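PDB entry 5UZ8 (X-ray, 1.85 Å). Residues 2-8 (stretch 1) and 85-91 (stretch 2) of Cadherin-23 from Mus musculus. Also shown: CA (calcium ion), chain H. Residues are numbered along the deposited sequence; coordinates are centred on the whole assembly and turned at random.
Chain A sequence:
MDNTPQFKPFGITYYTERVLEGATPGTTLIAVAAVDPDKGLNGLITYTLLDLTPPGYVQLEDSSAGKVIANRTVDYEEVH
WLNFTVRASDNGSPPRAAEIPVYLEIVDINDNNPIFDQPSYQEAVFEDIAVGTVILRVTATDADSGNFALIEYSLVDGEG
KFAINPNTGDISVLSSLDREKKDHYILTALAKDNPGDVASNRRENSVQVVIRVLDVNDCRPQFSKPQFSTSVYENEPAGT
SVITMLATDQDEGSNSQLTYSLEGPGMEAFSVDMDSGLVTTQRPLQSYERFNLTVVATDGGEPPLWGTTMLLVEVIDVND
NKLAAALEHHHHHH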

ATOM      1  N   ASP A   2       1.901  49.553 -51.885  1.00 59.26           N
ATOM      2  CA  ASP A   2       2.117  50.180 -50.535  1.00 58.69           C
ATOM      3  C   ASP A   2       1.123  49.694 -49.451  1.00 54.89           C
ATOM      4  O   ASP A   2       0.761  50.442 -48.534  1.00 55.15           O
ATOM      5  CB  ASP A   2       2.111  51.717 -50.648  1.00 62.35           C
ATOM      6  CG  ASP A   2       0.879  52.254 -51.363  1.00 65.05           C
ATOM      7  OD1 ASP A   2      -0.084  51.470 -51.585  1.00 65.29           O
ATOM      8  OD2 ASP A   2       0.884  53.456 -51.723  1.00 68.07           O
ATOM      9  N   ASN A   3       0.692  48.442 -49.560  1.00 50.66           N
ATOM     10  CA  ASN A   3      -0.186  47.828 -48.564  1.00 47.72           C
ATOM     11  C   ASN A   3       0.651  46.950 -47.602  1.00 44.29           C
ATOM     12  O   ASN A   3       1.520  46.221 -48.039  1.00 44.11           O
ATOM     13  CB  ASN A   3      -1.270  46.994 -49.263  1.00 47.55           C
ATOM     14  CG  ASN A   3      -2.208  47.850 -50.104  1.00 49.33           C
ATOM     15  OD1 ASN A   3      -3.079  48.536 -49.575  1.00 49.63           O
ATOM     16  ND2 ASN A   3      -2.009  47.837 -51.416  1.00 50.44           N
ATOM     17  N   THR A   4       0.410  47.080 -46.304  1.00 41.40           N
ATOM     18  CA  THR A   4       1.027  46.238 -45.280  1.00 39.26           C
ATOM     19  C   THR A   4       0.318  44.882 -45.226  1.00 36.19           C
ATOM     20  O   THR A   4      -0.895  44.827 -45.376  1.00 35.33           O
ATOM     21  CB  THR A   4       0.895  46.941 -43.922  1.00 39.04           C
ATOM     22  OG1 THR A   4       1.454  48.248 -44.060  1.00 41.21           O
ATOM     23  CG2 THR A   4       1.610  46.190 -42.797  1.00 37.76           C
ATOM     24  N   PRO A   5       1.065  43.779 -45.007  1.00 34.44           N
ATOM     25  CA  PRO A   5       0.375  42.505 -44.839  1.00 31.80           C
ATOM     26  C   PRO A   5      -0.649  42.542 -43.709  1.00 30.04           C
ATOM     27  O   PRO A   5      -0.409  43.175 -42.665  1.00 28.77           O
ATOM     28  CB  PRO A   5       1.513  41.533 -44.510  1.00 31.52           C
ATOM     29  CG  PRO A   5       2.713  42.127 -45.203  1.00 33.26           C
ATOM     30  CD  PRO A   5       2.534  43.603 -45.066  1.00 34.69           C
ATOM     31  N   GLN A   6      -1.775  41.857 -43.926  1.00 28.44           N
ATOM     32  CA  GLN A   6      -2.792  41.727 -42.908  1.00 27.51           C
ATOM     33  C   GLN A   6      -3.034  40.262 -42.594  1.00 24.97           C
ATOM     34  O   GLN A   6      -3.193  39.447 -43.503  1.00 24.40           O
ATOM     35  CB  GLN A   6      -4.111  42.323 -43.389  1.00 29.11           C
ATOM     36  CG  GLN A   6      -4.055  43.754 -43.880  1.00 32.23           C
ATOM     37  CD  GLN A   6      -5.368  44.137 -44.527  1.00 34.17           C
ATOM     38  OE1 GLN A   6      -6.338  44.427 -43.839  1.00 36.76           O
ATOM     39  NE2 GLN A   6      -5.426  44.068 -45.836  1.00 35.61           N
ATOM     40  N   PHE A   7      -3.127  39.947 -41.316  1.00 23.05           N
ATOM     41  CA  PHE A   7      -3.449  38.595 -40.894  1.00 21.87           C
ATOM     42  C   PHE A   7      -4.916  38.314 -41.142  1.00 21.78           C
ATOM     43  O   PHE A   7      -5.750  39.238 -41.171  1.00 22.13           O
ATOM     44  CB  PHE A   7      -3.047  38.355 -39.426  1.00 21.24           C
ATOM     45  CG  PHE A   7      -1.545  38.219 -39.245  1.00 21.23           C
ATOM     46  CD1 PHE A   7      -0.902  37.022 -39.560  1.00 20.99           C
ATOM     47  CD2 PHE A   7      -0.783  39.295 -38.814  1.00 22.06           C
ATOM     48  CE1 PHE A   7       0.475  36.908 -39.415  1.00 21.19           C
ATOM     49  CE2 PHE A   7       0.589  39.187 -38.667  1.00 22.54           C
ATOM     50  CZ  PHE A   7       1.220  38.003 -38.992  1.00 21.86           C
ATOM     51  N   LYS A   8      -5.182  37.039 -41.402  1.00 21.02           N
ATOM     52  CA  LYS A   8      -6.488  36.526 -41.694  1.00 21.86           C
ATOM     53  C   LYS A   8      -6.978  35.631 -40.550  1.00 20.28           C
ATOM     54  O   LYS A   8      -6.189  34.915 -39.950  1.00 18.71           O
ATOM     55  CB  LYS A   8      -6.440  35.751 -43.005  1.00 23.52           C
ATOM     56  CG  LYS A   8      -6.014  36.645 -44.173  1.00 25.77           C
ATOM     57  CD  LYS A   8      -7.207  37.198 -44.884  1.00 28.41           C
ATOM     58  CE  LYS A   8      -7.608  36.171 -45.933  1.00 30.40           C
ATOM     59  NZ  LYS A   8      -9.060  36.155 -46.098  1.00 32.30           N
ATOM     60  N   THR A  85       5.263  35.277 -31.265  1.00 18.08           N
ATOM     61  CA  THR A  85       4.802  36.270 -32.204  1.00 18.60           C
ATOM     62  C   THR A  85       5.109  35.779 -33.600  1.00 18.52           C
ATOM     63  O   THR A  85       6.214  35.284 -33.853  1.00 18.26           O
ATOM     64  CB  THR A  85       5.557  37.563 -31.951  1.00 20.10           C
ATOM     65  OG1 THR A  85       5.175  38.079 -30.683  1.00 20.42           O
ATOM     66  CG2 THR A  85       5.275  38.593 -32.996  1.00 20.99           C
ATOM     67  N   VAL A  86       4.154  35.948 -34.513  1.00 18.28           N
ATOM     68  CA  VAL A  86       4.392  35.718 -35.928  1.00 18.44           C
ATOM     69  C   VAL A  86       4.546  37.069 -36.605  1.00 19.87           C
ATOM     70  O   VAL A  86       3.728  37.963 -36.383  1.00 19.93           O
ATOM     71  CB  VAL A  86       3.223  34.976 -36.592  1.00 18.01           C
ATOM     72  CG1 VAL A  86       3.525  34.783 -38.068  1.00 18.97           C
ATOM     73  CG2 VAL A  86       2.976  33.615 -35.949  1.00 17.10           C
ATOM     74  N   ARG A  87       5.624  37.234 -37.372  1.00 21.07           N
ATOM     75  CA  ARG A  87       5.853  38.423 -38.191  1.00 22.83           C
ATOM     76  C   ARG A  87       5.652  38.036 -39.637  1.00 23.30           C
ATOM     77  O   ARG A  87       6.270  37.086 -40.095  1.00 23.46           O
ATOM     78  CB  ARG A  87       7.275  38.956 -37.998  1.00 24.41           C
ATOM     79  CG  ARG A  87       7.610  40.226 -38.754  1.00 26.58           C
ATOM     80  CD  ARG A  87       9.038  40.684 -38.476  1.00 28.58           C
ATOM     81  NE  ARG A  87       9.445  41.822 -39.308  1.00 31.08           N
ATOM     82  CZ  ARG A  87       9.189  43.108 -39.040  1.00 32.72           C
ATOM     83  NH1 ARG A  87       8.497  43.469 -37.956  1.00 32.57           N
ATOM     84  NH2 ARG A  87       9.612  44.057 -39.877  1.00 34.75           N
ATOM     85  N   ALA A  88       4.800  38.783 -40.349  1.00 24.04           N
ATOM     86  CA  ALA A  88       4.550  38.587 -41.763  1.00 24.75           C
ATOM     87  C   ALA A  88       5.069  39.852 -42.461  1.00 26.90           C
ATOM     88  O   ALA A  88       4.560  40.933 -42.201  1.00 26.87           O
ATOM     89  CB  ALA A  88       3.057  38.424 -42.003  1.00 24.34           C
ATOM     90  N   SER A  89       6.111  39.720 -43.278  1.00 28.55           N
ATOM     91  CA  SER A  89       6.779  40.870 -43.897  1.00 31.18           C
ATOM     92  C   SER A  89       6.666  40.732 -45.411  1.00 33.01           C
ATOM     93  O   SER A  89       6.821  39.639 -45.939  1.00 32.60           O
ATOM     94  CB  SER A  89       8.252  40.911 -43.488  1.00 32.04           C
ATOM     95  OG  SER A  89       8.897  42.044 -44.080  1.00 34.40           O
ATOM     96  N   ASP A  90       6.370  41.816 -46.114  1.00 35.37           N
ATOM     97  CA  ASP A  90       6.492  41.764 -47.563  1.00 38.22           C
ATOM     98  C   ASP A  90       7.959  41.949 -47.862  1.00 40.90           C
ATOM     99  O   ASP A  90       8.748  42.213 -46.958  1.00 40.78           O
ATOM    100  CB  ASP A  90       5.592  42.763 -48.307  1.00 39.56           C
ATOM    101  CG  ASP A  90       5.959  44.237 -48.070  1.00 41.22           C
ATOM    102  OD1 ASP A  90       7.143  44.589 -47.831  1.00 42.25           O
ATOM    103  OD2 ASP A  90       5.031  45.071 -48.136  1.00 41.37           O
ATOM    104  N   ASN A  91       8.333  41.807 -49.119  1.00 44.59           N
ATOM    105  CA  ASN A  91       9.742  41.899 -49.477  1.00 47.91           C
ATOM    106  C   ASN A  91      10.013  43.169 -50.271  1.00 51.85           C
ATOM    107  O   ASN A  91      10.933  43.210 -51.065  1.00 53.71           O
ATOM    108  CB  ASN A  91      10.173  40.628 -50.214  1.00 48.18           C
ATOM    109  CG  ASN A  91      10.413  39.470 -49.264  1.00 46.62           C
ATOM    110  OD1 ASN A  91      11.561  39.153 -48.952  1.00 47.21           O
ATOM    111  ND2 ASN A  91       9.330  38.857 -48.763  1.00 43.93           N
TER
HETATM  112 CA    CA H2607       2.997  45.230 -49.538  1.00 47.41          CA
HETATM  113  O   HOH W   1       4.301  47.144 -50.198  1.00 40.05           O

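No hydrogen bond joins residues 2-8 and 85-91 of Cadherin-23, which illustrate how apolar packing and a shared calcium ion can connect two chain segments.

The apolar centre is built around A88. Its methyl points toward the first stretch and meets the ring of F7, with A88 CB 3.6 Å from F7 CZ, and the pyrrolidine of P5, with A88 CB 4.3 Å from P5 CB. The CA-to-CB bond of F7 points sideways, but its m rotamer brings the ring tip nearer the second stretch, where F7 CE1 lies 4.0 Å from V86 CG1 and F7 CZ 3.6 Å from V86 O. The single methyl of A88 suits a place bordered by the rings of both P5 and F7, while the branched V86, in its t rotamer, offers a methyl to the phenyl ring. All four residues are buried, and the contact covers 279 Å² summed over both sides. The alternation expected of a strand sends V86 and A88 inward and R87 and S89 away; in the first stretch P5 points toward the second, Q6 away and F7 sideways.

The stretches run 157° apart and draw nearest, CA to CA, at P5 and A88, 6.5 Å apart. Toward the calcium, P5 CG lies 3.7 Å from A88 O and 3.8 Å from D90 N. The ring lies against this backbone, and proline has no amide hydrogen to leave unpaired.

At the polar edge the ion does the joining. N3 O binds calcium at 2.3 Å and D90 OD2 at 2.5 Å; water 1 and four atoms from elsewhere in the structure add to the shell. N3 O and D90 OD2 sit 3.7 Å apart, linked through the cation. The p rotamer of D90 places its carboxylate there, a natural calcium ligand, whereas N3 contributes its backbone carbonyl and its side chain leads away.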